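Local atomic coordinates of acyl-coenzyme A oxidase 3 (Yarrowia lipolytica, PDB entry 5YS9), a protein that oxidises 2,3-saturated acyl-CoA esters to (2E)-enoyl-CoA with FAD and molecular oxygen, releasing hydrogen peroxide in peroxisomal fatty acid beta-oxidation. Residues Phe315-Phe320 against Tyr363-Ala368; Thr322-Tyr327 against Arg353-Leu358. All coordinates share one frame; numbering follows the deposited sequence.

Contact 1 (Phe315-Phe320 against Tyr363-Ala368)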
ATOM      1  N   PHE A 315      13.355   4.546  11.340  1.00 31.65           N
ATOM      2  CA  PHE A 315      12.959   5.878  11.668  1.00 33.36           C
ATOM      3  C   PHE A 315      11.521   6.245  11.290  1.00 35.46           C
ATOM      4  O   PHE A 315      10.871   6.951  12.047  1.00 38.36           O
ATOM      5  CB  PHE A 315      13.937   6.875  11.044  1.00 33.42           C
ATOM      6  CG  PHE A 315      15.228   7.011  11.807  1.00 34.99           C
ATOM      7  CD1 PHE A 315      15.223   7.400  13.155  1.00 35.41           C
ATOM      8  CD2 PHE A 315      16.454   6.747  11.194  1.00 35.97           C
ATOM      9  CE1 PHE A 315      16.415   7.551  13.848  1.00 35.84           C
ATOM     10  CE2 PHE A 315      17.657   6.874  11.889  1.00 35.41           C
ATOM     11  CZ  PHE A 315      17.637   7.279  13.209  1.00 37.86           C
ATOM     12  N   VAL A 316      11.032   5.779  10.138  1.00 35.27           N
ATOM     13  CA  VAL A 316       9.643   5.992   9.747  1.00 32.20           C
ATOM     14  C   VAL A 316       8.706   5.028  10.463  1.00 31.95           C
ATOM     15  O   VAL A 316       7.682   5.445  10.954  1.00 31.68           O
ATOM     16  CB  VAL A 316       9.433   5.938   8.209  1.00 30.40           C
ATOM     17  CG1 VAL A 316       7.951   6.107   7.808  1.00 29.49           C
ATOM     18  CG2 VAL A 316      10.219   7.053   7.584  1.00 31.57           C
ATOM     19  N   SER A 317       9.031   3.748  10.473  1.00 31.61           N
ATOM     20  CA  SER A 317       8.137   2.754  11.038  1.00 31.42           C
ATOM     21  C   SER A 317       7.722   3.016  12.490  1.00 32.75           C
ATOM     22  O   SER A 317       6.554   2.819  12.824  1.00 32.59           O
ATOM     23  CB  SER A 317       8.742   1.350  10.942  1.00 31.03           C
ATOM     24  OG  SER A 317       8.769   0.923   9.602  1.00 32.07           O
ATOM     25  N   GLN A 318       8.681   3.423  13.322  1.00 30.77           N
ATOM     26  CA  GLN A 318       8.455   3.672  14.740  1.00 32.16           C
ATOM     27  C   GLN A 318       7.330   4.696  15.014  1.00 33.57           C
ATOM     28  O   GLN A 318       6.624   4.648  16.050  1.00 30.75           O
ATOM     29  CB  GLN A 318       9.754   4.134  15.409  1.00 33.14           C
ATOM     30  CG  GLN A 318      10.321   5.424  14.827  1.00 35.49           C
ATOM     31  CD  GLN A 318      11.525   5.988  15.574  1.00 33.84           C
ATOM     32  OE1 GLN A 318      11.909   5.520  16.617  1.00 32.94           O
ATOM     33  NE2 GLN A 318      12.099   7.022  15.024  1.00 33.95           N
ATOM     34  N   ARG A 319       7.175   5.627  14.088  1.00 34.44           N
ATOM     35  CA  ARG A 319       6.176   6.678  14.211  1.00 34.90           C
ATOM     36  C   ARG A 319       4.785   6.047  14.107  1.00 32.14           C
ATOM     37  O   ARG A 319       3.931   6.255  14.968  1.00 26.38           O
ATOM     38  CB  ARG A 319       6.402   7.703  13.114  1.00 34.43           C
ATOM     39  CG  ARG A 319       5.595   8.993  13.215  1.00 36.33           C
ATOM     40  CD  ARG A 319       5.702   9.803  11.910  1.00 36.69           C
ATOM     41  NE  ARG A 319       4.492  10.591  11.662  1.00 36.29           N
ATOM     42  CZ  ARG A 319       4.188  11.210  10.526  1.00 34.03           C
ATOM     43  NH1 ARG A 319       4.982  11.139   9.464  1.00 30.78           N
ATOM     44  NH2 ARG A 319       3.044  11.889  10.462  1.00 33.71           N
ATOM     45  N   PHE A 320       4.550   5.352  13.020  1.00 31.20           N
ATOM     46  CA  PHE A 320       3.271   4.730  12.759  1.00 33.94           C
ATOM     47  C   PHE A 320       2.880   3.581  13.663  1.00 36.57           C
ATOM     48  O   PHE A 320       1.738   3.447  14.042  1.00 41.65           O
ATOM     49  CB  PHE A 320       3.114   4.489  11.268  1.00 31.61           C
ATOM     50  CG  PHE A 320       3.178   5.763  10.502  1.00 30.63           C
ATOM     51  CD1 PHE A 320       2.091   6.596  10.463  1.00 29.63           C
ATOM     52  CD2 PHE A 320       4.351   6.184   9.940  1.00 30.94           C
ATOM     53  CE1 PHE A 320       2.152   7.794   9.811  1.00 33.81           C
ATOM     54  CE2 PHE A 320       4.424   7.386   9.292  1.00 30.96           C
ATOM     55  CZ  PHE A 320       3.321   8.194   9.230  1.00 33.38           C
ATOM     56  N   TYR A 363      12.021  -2.757  15.670  1.00 35.06           N
ATOM     57  CA  TYR A 363      13.218  -2.812  16.496  1.00 36.62           C
ATOM     58  C   TYR A 363      14.299  -3.579  15.764  1.00 38.46           C
ATOM     59  O   TYR A 363      15.457  -3.208  15.792  1.00 38.28           O
ATOM     60  CB  TYR A 363      12.935  -3.543  17.801  1.00 38.48           C
ATOM     61  CG  TYR A 363      12.520  -2.686  18.967  1.00 41.02           C
ATOM     62  CD1 TYR A 363      11.376  -1.909  18.910  1.00 37.87           C
ATOM     63  CD2 TYR A 363      13.254  -2.674  20.138  1.00 36.17           C
ATOM     64  CE1 TYR A 363      10.990  -1.135  19.977  1.00 36.93           C
ATOM     65  CE2 TYR A 363      12.868  -1.905  21.206  1.00 36.32           C
ATOM     66  CZ  TYR A 363      11.737  -1.139  21.119  1.00 38.62           C
ATOM     67  OH  TYR A 363      11.356  -0.376  22.183  1.00 34.97           O
ATOM     68  N   ALA A 364      13.892  -4.663  15.121  1.00 37.51           N
ATOM     69  CA  ALA A 364      14.772  -5.538  14.371  1.00 38.96           C
ATOM     70  C   ALA A 364      15.427  -4.837  13.195  1.00 40.61           C
ATOM     71  O   ALA A 364      16.584  -5.072  12.889  1.00 39.93           O
ATOM     72  CB  ALA A 364      14.015  -6.760  13.897  1.00 33.56           C
ATOM     73  N   MET A 365      14.670  -3.996  12.516  1.00 39.62           N
ATOM     74  CA  MET A 365      15.227  -3.199  11.452  1.00 38.15           C
ATOM     75  C   MET A 365      16.399  -2.389  11.991  1.00 36.38           C
ATOM     76  O   MET A 365      17.485  -2.441  11.436  1.00 36.40           O
ATOM     77  CB  MET A 365      14.201  -2.278  10.840  1.00 40.23           C
ATOM     78  CG  MET A 365      13.272  -2.927   9.821  1.00 41.57           C
ATOM     79  SD  MET A 365      11.806  -1.894   9.640  1.00 47.25           S
ATOM     80  CE  MET A 365      11.222  -2.676   8.200  1.00 52.13           C
ATOM     81  N   LYS A 366      16.209  -1.668  13.081  1.00 34.15           N
ATOM     82  CA  LYS A 366      17.338  -0.905  13.629  1.00 36.53           C
ATOM     83  C   LYS A 366      18.586  -1.798  13.973  1.00 37.89           C
ATOM     84  O   LYS A 366      19.710  -1.444  13.644  1.00 39.48           O
ATOM     85  CB  LYS A 366      16.877  -0.046  14.831  1.00 35.53           C
ATOM     86  CG  LYS A 366      17.826   1.054  15.287  1.00 34.14           C
ATOM     87  CD  LYS A 366      18.252   2.009  14.146  1.00 38.25           C
ATOM     88  CE  LYS A 366      18.962   3.271  14.671  1.00 36.44           C
ATOM     89  NZ  LYS A 366      20.053   2.880  15.626  1.00 34.86           N
ATOM     90  N   MET A 367      18.386  -2.958  14.585  1.00 39.30           N
ATOM     91  CA  MET A 367      19.508  -3.839  14.916  1.00 42.30           C
ATOM     92  C   MET A 367      20.259  -4.314  13.668  1.00 40.05           C
ATOM     93  O   MET A 367      21.481  -4.434  13.699  1.00 40.02           O
ATOM     94  CB  MET A 367      19.036  -5.041  15.756  1.00 44.91           C
ATOM     95  CG  MET A 367      18.463  -4.684  17.129  1.00 44.04           C
ATOM     96  SD  MET A 367      19.572  -3.540  17.959  1.00 49.25           S
ATOM     97  CE  MET A 367      18.802  -1.924  17.785  1.00 52.15           C
ATOM     98  N   ALA A 368      19.554  -4.537  12.570  1.00 34.40           N
ATOM     99  CA  ALA A 368      20.226  -4.911  11.325  1.00 32.85           C
ATOM    100  C   ALA A 368      21.024  -3.746  10.678  1.00 33.05           C
ATOM    101  O   ALA A 368      22.085  -3.930  10.114  1.00 36.32           O
ATOM    102  CB  ALA A 368      19.240  -5.495  10.355  1.00 32.05           C
TER
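S317 and M365 make the closer of the two meetings between helix 300-330 and helix 349-385 here, with S317 OG 4.1 Å from M365 SD. Both side chains leave their helices toward the facing segment. The methionine is extended from CG to SD (chi2 160°), which carries its sulfur across the gap to the serine. The serine hydroxyl does not rely on the sulfur: with OG beside the backbone N (chi1 -70°) it hydrogen-bonds to S313 O, one turn earlier in its own helix. C419 and I422 of helix 391-428 also touch S317, and T418 touches M365, so a third helix packs against this part of the contact.

Beside this pair, at the neighbouring residue K366, the approach is slacker. K366 lays its aliphatic end beside the F315 ring, where CE comes no nearer than 4.5 Å to CZ and meets the ring obliquely. Its ammonium group is engaged by other partners, in a salt bridge with D370 and a hydrogen bond to L45 O at the end of helix 38-46, whose H46 also touches F315. On the F315 helix, Q318 NE2 bonds to F315 O at 3.2 Å, with the F315 oxygen near the amide plane of Q318. This slack side is not a solvent side, since all four touching residues are buried. With only 90 Å² covered and no hydrogen bond crossing between the segments, the chemistry implies dispersion contacts between helices whose polar ends are satisfied by other partners.

Contact 2 (Thr322-Tyr327 against Arg353-Leu358). With FAD (flavin-adenine dinucleotide), chain D.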
ATOM      1  N   THR A 322       3.924   3.455  16.665  1.00 32.63           N
ATOM      2  CA  THR A 322       3.539   4.179  17.857  1.00 32.52           C
ATOM      3  C   THR A 322       2.141   4.774  17.782  1.00 32.45           C
ATOM      4  O   THR A 322       1.374   4.644  18.707  1.00 35.17           O
ATOM      5  CB  THR A 322       4.557   5.257  18.244  1.00 33.19           C
ATOM      6  OG1 THR A 322       5.827   4.660  18.438  1.00 31.47           O
ATOM      7  CG2 THR A 322       4.164   5.909  19.513  1.00 34.68           C
ATOM      8  N   ILE A 323       1.791   5.386  16.663  1.00 34.72           N
ATOM      9  CA  ILE A 323       0.403   5.895  16.464  1.00 30.53           C
ATOM     10  C   ILE A 323      -0.633   4.778  16.663  1.00 28.40           C
ATOM     11  O   ILE A 323      -1.595   4.933  17.480  1.00 27.12           O
ATOM     12  CB  ILE A 323       0.225   6.566  15.087  1.00 30.40           C
ATOM     13  CG1 ILE A 323       0.985   7.899  15.073  1.00 29.00           C
ATOM     14  CG2 ILE A 323      -1.254   6.784  14.758  1.00 30.01           C
ATOM     15  CD1 ILE A 323       1.277   8.372  13.658  1.00 31.39           C
ATOM     16  N   ALA A 324      -0.429   3.660  15.958  1.00 26.75           N
ATOM     17  CA  ALA A 324      -1.435   2.551  15.999  1.00 28.38           C
ATOM     18  C   ALA A 324      -1.579   1.937  17.359  1.00 28.90           C
ATOM     19  O   ALA A 324      -2.702   1.632  17.748  1.00 33.21           O
ATOM     20  CB  ALA A 324      -1.126   1.462  14.999  1.00 28.06           C
ATOM     21  N   LEU A 325      -0.456   1.761  18.068  1.00 30.75           N
ATOM     22  CA  LEU A 325      -0.452   1.118  19.399  1.00 32.60           C
ATOM     23  C   LEU A 325      -1.085   1.966  20.501  1.00 32.44           C
ATOM     24  O   LEU A 325      -1.814   1.445  21.349  1.00 32.74           O
ATOM     25  CB  LEU A 325       0.964   0.688  19.797  1.00 31.36           C
ATOM     26  CG  LEU A 325       1.404  -0.595  19.076  1.00 32.18           C
ATOM     27  CD1 LEU A 325       2.864  -0.963  19.295  1.00 32.04           C
ATOM     28  CD2 LEU A 325       0.514  -1.776  19.454  1.00 32.56           C
ATOM     29  N   ARG A 326      -0.796   3.259  20.496  1.00 33.34           N
ATOM     30  CA  ARG A 326      -1.425   4.177  21.444  1.00 33.54           C
ATOM     31  C   ARG A 326      -2.913   4.264  21.209  1.00 34.31           C
ATOM     32  O   ARG A 326      -3.691   4.158  22.171  1.00 34.07           O
ATOM     33  CB  ARG A 326      -0.813   5.577  21.374  1.00 33.37           C
ATOM     34  CG  ARG A 326       0.526   5.652  22.060  1.00 30.54           C
ATOM     35  CD  ARG A 326       1.153   7.004  21.837  1.00 28.77           C
ATOM     36  NE  ARG A 326       2.513   6.953  22.341  1.00 31.50           N
ATOM     37  CZ  ARG A 326       3.402   7.951  22.344  1.00 29.61           C
ATOM     38  NH1 ARG A 326       3.113   9.129  21.812  1.00 28.34           N
ATOM     39  NH2 ARG A 326       4.619   7.723  22.856  1.00 29.23           N
ATOM     40  N   TYR A 327      -3.315   4.443  19.943  1.00 32.84           N
ATOM     41  CA  TYR A 327      -4.730   4.291  19.581  1.00 30.71           C
ATOM     42  C   TYR A 327      -5.294   2.991  20.108  1.00 31.39           C
ATOM     43  O   TYR A 327      -6.306   2.972  20.787  1.00 34.87           O
ATOM     44  CB  TYR A 327      -4.948   4.306  18.072  1.00 30.87           C
ATOM     45  CG  TYR A 327      -6.401   4.344  17.666  1.00 28.09           C
ATOM     46  CD1 TYR A 327      -7.206   5.413  18.015  1.00 28.33           C
ATOM     47  CD2 TYR A 327      -6.952   3.344  16.929  1.00 30.44           C
ATOM     48  CE1 TYR A 327      -8.538   5.450  17.685  1.00 29.73           C
ATOM     49  CE2 TYR A 327      -8.287   3.369  16.591  1.00 33.14           C
ATOM     50  CZ  TYR A 327      -9.082   4.439  16.965  1.00 32.66           C
ATOM     51  OH  TYR A 327     -10.414   4.500  16.585  1.00 35.92           O
ATOM     52  N   ARG A 353      -1.658  -9.631  17.323  1.00 34.19           N
ATOM     53  CA  ARG A 353      -0.985 -10.253  16.187  1.00 33.48           C
ATOM     54  C   ARG A 353      -0.760  -9.313  15.014  1.00 34.22           C
ATOM     55  O   ARG A 353       0.218  -9.422  14.310  1.00 32.42           O
ATOM     56  CB  ARG A 353      -1.738 -11.485  15.716  1.00 33.26           C
ATOM     57  CG  ARG A 353      -1.451 -12.724  16.521  1.00 34.05           C
ATOM     58  CD  ARG A 353      -2.382 -13.836  16.123  1.00 36.14           C
ATOM     59  NE  ARG A 353      -1.950 -15.116  16.639  1.00 36.08           N
ATOM     60  CZ  ARG A 353      -1.043 -15.879  16.061  1.00 35.44           C
ATOM     61  NH1 ARG A 353      -0.471 -15.495  14.943  1.00 37.36           N
ATOM     62  NH2 ARG A 353      -0.719 -17.025  16.603  1.00 39.02           N
ATOM     63  N   ARG A 354      -1.710  -8.434  14.766  1.00 38.58           N
ATOM     64  CA  ARG A 354      -1.550  -7.434  13.729  1.00 35.91           C
ATOM     65  C   ARG A 354      -0.421  -6.455  13.987  1.00 35.57           C
ATOM     66  O   ARG A 354       0.283  -6.094  13.073  1.00 34.09           O
ATOM     67  CB  ARG A 354      -2.835  -6.645  13.545  1.00 36.22           C
ATOM     68  CG  ARG A 354      -4.017  -7.458  13.088  1.00 41.29           C
ATOM     69  CD  ARG A 354      -4.728  -6.746  11.962  1.00 41.69           C
ATOM     70  NE  ARG A 354      -5.966  -6.145  12.406  1.00 42.27           N
ATOM     71  CZ  ARG A 354      -6.406  -4.963  12.019  1.00 36.97           C
ATOM     72  NH1 ARG A 354      -7.543  -4.514  12.489  1.00 33.54           N
ATOM     73  NH2 ARG A 354      -5.714  -4.244  11.166  1.00 40.09           N
ATOM     74  N   LEU A 355      -0.277  -5.992  15.218  1.00 32.96           N
ATOM     75  CA  LEU A 355       0.657  -4.921  15.500  1.00 31.76           C
ATOM     76  C   LEU A 355       1.926  -5.280  16.239  1.00 34.14           C
ATOM     77  O   LEU A 355       2.971  -4.729  15.972  1.00 34.61           O
ATOM     78  CB  LEU A 355      -0.046  -3.799  16.253  1.00 34.52           C
ATOM     79  CG  LEU A 355      -1.253  -3.132  15.612  1.00 37.65           C
ATOM     80  CD1 LEU A 355      -1.797  -2.074  16.543  1.00 34.56           C
ATOM     81  CD2 LEU A 355      -0.897  -2.540  14.266  1.00 39.33           C
ATOM     82  N   LEU A 356       1.846  -6.190  17.190  1.00 37.19           N
ATOM     83  CA  LEU A 356       3.030  -6.420  18.055  1.00 38.00           C
ATOM     84  C   LEU A 356       4.258  -7.020  17.322  1.00 35.17           C
ATOM     85  O   LEU A 356       5.384  -6.646  17.640  1.00 34.45           O
ATOM     86  CB  LEU A 356       2.668  -7.215  19.296  1.00 36.12           C
ATOM     87  CG  LEU A 356       1.654  -6.513  20.197  1.00 38.96           C
ATOM     88  CD1 LEU A 356       1.349  -7.394  21.405  1.00 39.82           C
ATOM     89  CD2 LEU A 356       2.074  -5.127  20.665  1.00 36.62           C
ATOM     90  N   PRO A 357       4.033  -7.903  16.317  1.00 33.75           N
ATOM     91  CA  PRO A 357       5.143  -8.423  15.512  1.00 34.41           C
ATOM     92  C   PRO A 357       5.840  -7.326  14.717  1.00 39.06           C
ATOM     93  O   PRO A 357       7.069  -7.356  14.554  1.00 38.87           O
ATOM     94  CB  PRO A 357       4.471  -9.426  14.584  1.00 33.83           C
ATOM     95  CG  PRO A 357       3.275  -9.880  15.331  1.00 33.97           C
ATOM     96  CD  PRO A 357       2.789  -8.648  16.047  1.00 34.81           C
ATOM     97  N   LEU A 358       5.054  -6.334  14.300  1.00 37.19           N
ATOM     98  CA  LEU A 358       5.555  -5.246  13.506  1.00 35.11           C
ATOM     99  C   LEU A 358       6.331  -4.291  14.393  1.00 35.28           C
ATOM    100  O   LEU A 358       7.305  -3.705  13.949  1.00 36.13           O
ATOM    101  CB  LEU A 358       4.410  -4.551  12.761  1.00 36.63           C
ATOM    102  CG  LEU A 358       3.550  -5.487  11.858  1.00 37.06           C
ATOM    103  CD1 LEU A 358       2.406  -4.793  11.146  1.00 35.15           C
ATOM    104  CD2 LEU A 358       4.429  -6.128  10.821  1.00 37.84           C
TER
HETATM  105  PA  FAD D 801     -13.379   0.223  14.575  1.00 56.81           P
HETATM  106  O1A FAD D 801     -14.659  -0.477  14.318  1.00 54.66           O
HETATM  107  O2A FAD D 801     -13.046   0.727  15.925  1.00 56.38           O
HETATM  108  O5B FAD D 801     -12.141  -0.666  14.176  1.00 61.91           O
HETATM  109  C5B FAD D 801     -10.864  -0.059  14.292  1.00 57.00           C
HETATM  110  C4B FAD D 801      -9.815  -1.137  14.233  1.00 57.70           C
HETATM  111  O4B FAD D 801     -10.012  -2.024  15.325  1.00 59.13           O
HETATM  112  C3B FAD D 801     -10.022  -1.929  12.967  1.00 58.11           C
HETATM  113  O3B FAD D 801      -8.778  -2.186  12.348  1.00 52.66           O
HETATM  114  C2B FAD D 801     -10.590  -3.237  13.424  1.00 56.35           C
HETATM  115  O2B FAD D 801     -10.109  -4.287  12.594  1.00 50.79           O
HETATM  116  C1B FAD D 801     -10.121  -3.353  14.856  1.00 57.28           C
HETATM  117  N9A FAD D 801     -11.200  -4.056  15.549  1.00 66.31           N
HETATM  118  C8A FAD D 801     -12.384  -3.533  15.882  1.00 62.99           C
HETATM  119  N7A FAD D 801     -13.152  -4.463  16.477  1.00 68.09           N
HETATM  120  C5A FAD D 801     -12.462  -5.607  16.517  1.00 66.01           C
HETATM  121  C6A FAD D 801     -12.690  -6.978  17.005  1.00 62.96           C
HETATM  122  N6A FAD D 801     -13.843  -7.335  17.597  1.00 59.90           N
HETATM  123  N1A FAD D 801     -11.701  -7.863  16.842  1.00 62.58           N
HETATM  124  C2A FAD D 801     -10.546  -7.526  16.259  1.00 65.85           C
HETATM  125  N3A FAD D 801     -10.267  -6.309  15.791  1.00 57.85           N
HETATM  126  C4A FAD D 801     -11.174  -5.331  15.891  1.00 63.52           C
HETATM  127  N1  FAD D 801     -20.038   6.153   7.854  1.00 37.15           N
HETATM  128  C2  FAD D 801     -21.292   6.558   7.609  1.00 34.21           C
HETATM  129  O2  FAD D 801     -22.175   6.221   8.386  1.00 33.07           O
HETATM  130  N3  FAD D 801     -21.626   7.292   6.557  1.00 32.60           N
HETATM  131  C4  FAD D 801     -20.735   7.685   5.674  1.00 32.61           C
HETATM  132  O4  FAD D 801     -21.077   8.365   4.719  1.00 35.76           O
HETATM  133  C4X FAD D 801     -19.336   7.293   5.862  1.00 35.29           C
HETATM  134  N5  FAD D 801     -18.387   7.657   5.000  1.00 38.16           N
HETATM  135  C5X FAD D 801     -17.117   7.297   5.201  1.00 38.28           C
HETATM  136  C6  FAD D 801     -16.164   7.714   4.299  1.00 40.96           C
HETATM  137  C7  FAD D 801     -14.852   7.360   4.485  1.00 39.97           C
HETATM  138  C7M FAD D 801     -13.822   7.803   3.496  1.00 43.98           C
HETATM  139  C8  FAD D 801     -14.475   6.541   5.654  1.00 41.83           C
HETATM  140  C8M FAD D 801     -13.050   6.148   5.864  1.00 46.05           C
HETATM  141  C9  FAD D 801     -15.428   6.120   6.552  1.00 41.92           C
HETATM  142  C9A FAD D 801     -16.743   6.476   6.374  1.00 38.72           C
HETATM  143  N10 FAD D 801     -17.728   6.061   7.282  1.00 37.29           N
HETATM  144  C10 FAD D 801     -19.033   6.477   7.042  1.00 35.45           C
HETATM  145  C1' FAD D 801     -17.424   5.260   8.469  1.00 42.46           C
HETATM  146  C2' FAD D 801     -16.931   3.840   8.184  1.00 45.12           C
HETATM  147  O2' FAD D 801     -18.031   2.983   7.906  1.00 42.19           O
HETATM  148  C3' FAD D 801     -16.132   3.302   9.373  1.00 46.35           C
HETATM  149  O3' FAD D 801     -14.824   3.826   9.281  1.00 44.76           O
HETATM  150  C4' FAD D 801     -16.002   1.789   9.438  1.00 48.67           C
HETATM  151  O4' FAD D 801     -17.237   1.210   9.047  1.00 50.27           O
HETATM  152  C5' FAD D 801     -15.733   1.284  10.848  1.00 50.95           C
HETATM  153  O5' FAD D 801     -14.396   1.429  11.298  1.00 52.52           O
HETATM  154  P   FAD D 801     -14.097   2.205  12.658  1.00 55.76           P
HETATM  155  O1P FAD D 801     -13.356   3.452  12.365  1.00 63.04           O
HETATM  156  O2P FAD D 801     -15.363   2.289  13.413  1.00 59.58           O
HETATM  157  O3P FAD D 801     -13.057   1.319  13.460  1.00 63.61           O
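L325 and L355 lie side by side, running in opposing senses, each reaching along the flank of the other rather than meeting end on. The L325 methyl CD2 lies 3.7 Å from L355 CD1 and 3.8 Å from L355 CB, so it rests against both the start and the end of that side chain. L355 leaves its backbone toward helix 300-330, and its forked end straddles A324: CB of A324 is 3.9 Å from L355 CD1 and slightly farther from CD2. L356 adds a second leucine, its CD2 touching the same L325 CD2 at 3.9 Å, so a single methyl group is shared by two successive leucines.

The two helices belong to the helical C-alpha1 domain of the acyl-CoA oxidase fold. Their axes pass 10.4 Å apart with N-to-C directions at 136°, and helix 349-385 is kinked at P357, whose nitrogen carries no hydrogen to give to the turn before; L358 N makes only a weak bond, to L355 O. A429 and C426 pack on L355 and A324, while helix 630-635 touches L325.

Next to L355, R354 turns to the cofactor. Its chain bends at chi2 and chi3 (-134° and -105°), presenting NH1 to the adenosine ribose of FAD. NH1 donates to FAD O3B at 2.6 Å, and FAD O2B lies equally near, at the guanidinium edge close to its plane. The site spans two subunits: S169, D457 and T163 of the second subunit also hydrogen-bond FAD, and N459 of that subunit packs against R354.

Overall arrangement
From the N-terminal side, helix 300-330 supplies first 315-320 and then 322-327, segments that adjoin closely in sequence. The chain leaves this helix, passes through a stretch holding the FAD-pocket residues R331, Q333, F334, I345 and Y348, and returns as helix 349-385. Contact 2 closes the inner loop, joining 322-327 to 353-358 across 25 residues. Contact 1 closes the outer one, joining 315-320 to 363-368 across 42, so the two nest without crossing. Their centres lie 13 Å apart along one helix pair of the C-alpha1 domain: contact 2 stands at the cofactor end, beside the second subunit, and contact 1 lies deeper in the chain, beside helices 38-46 and 547-573, while helix 391-428 runs past both.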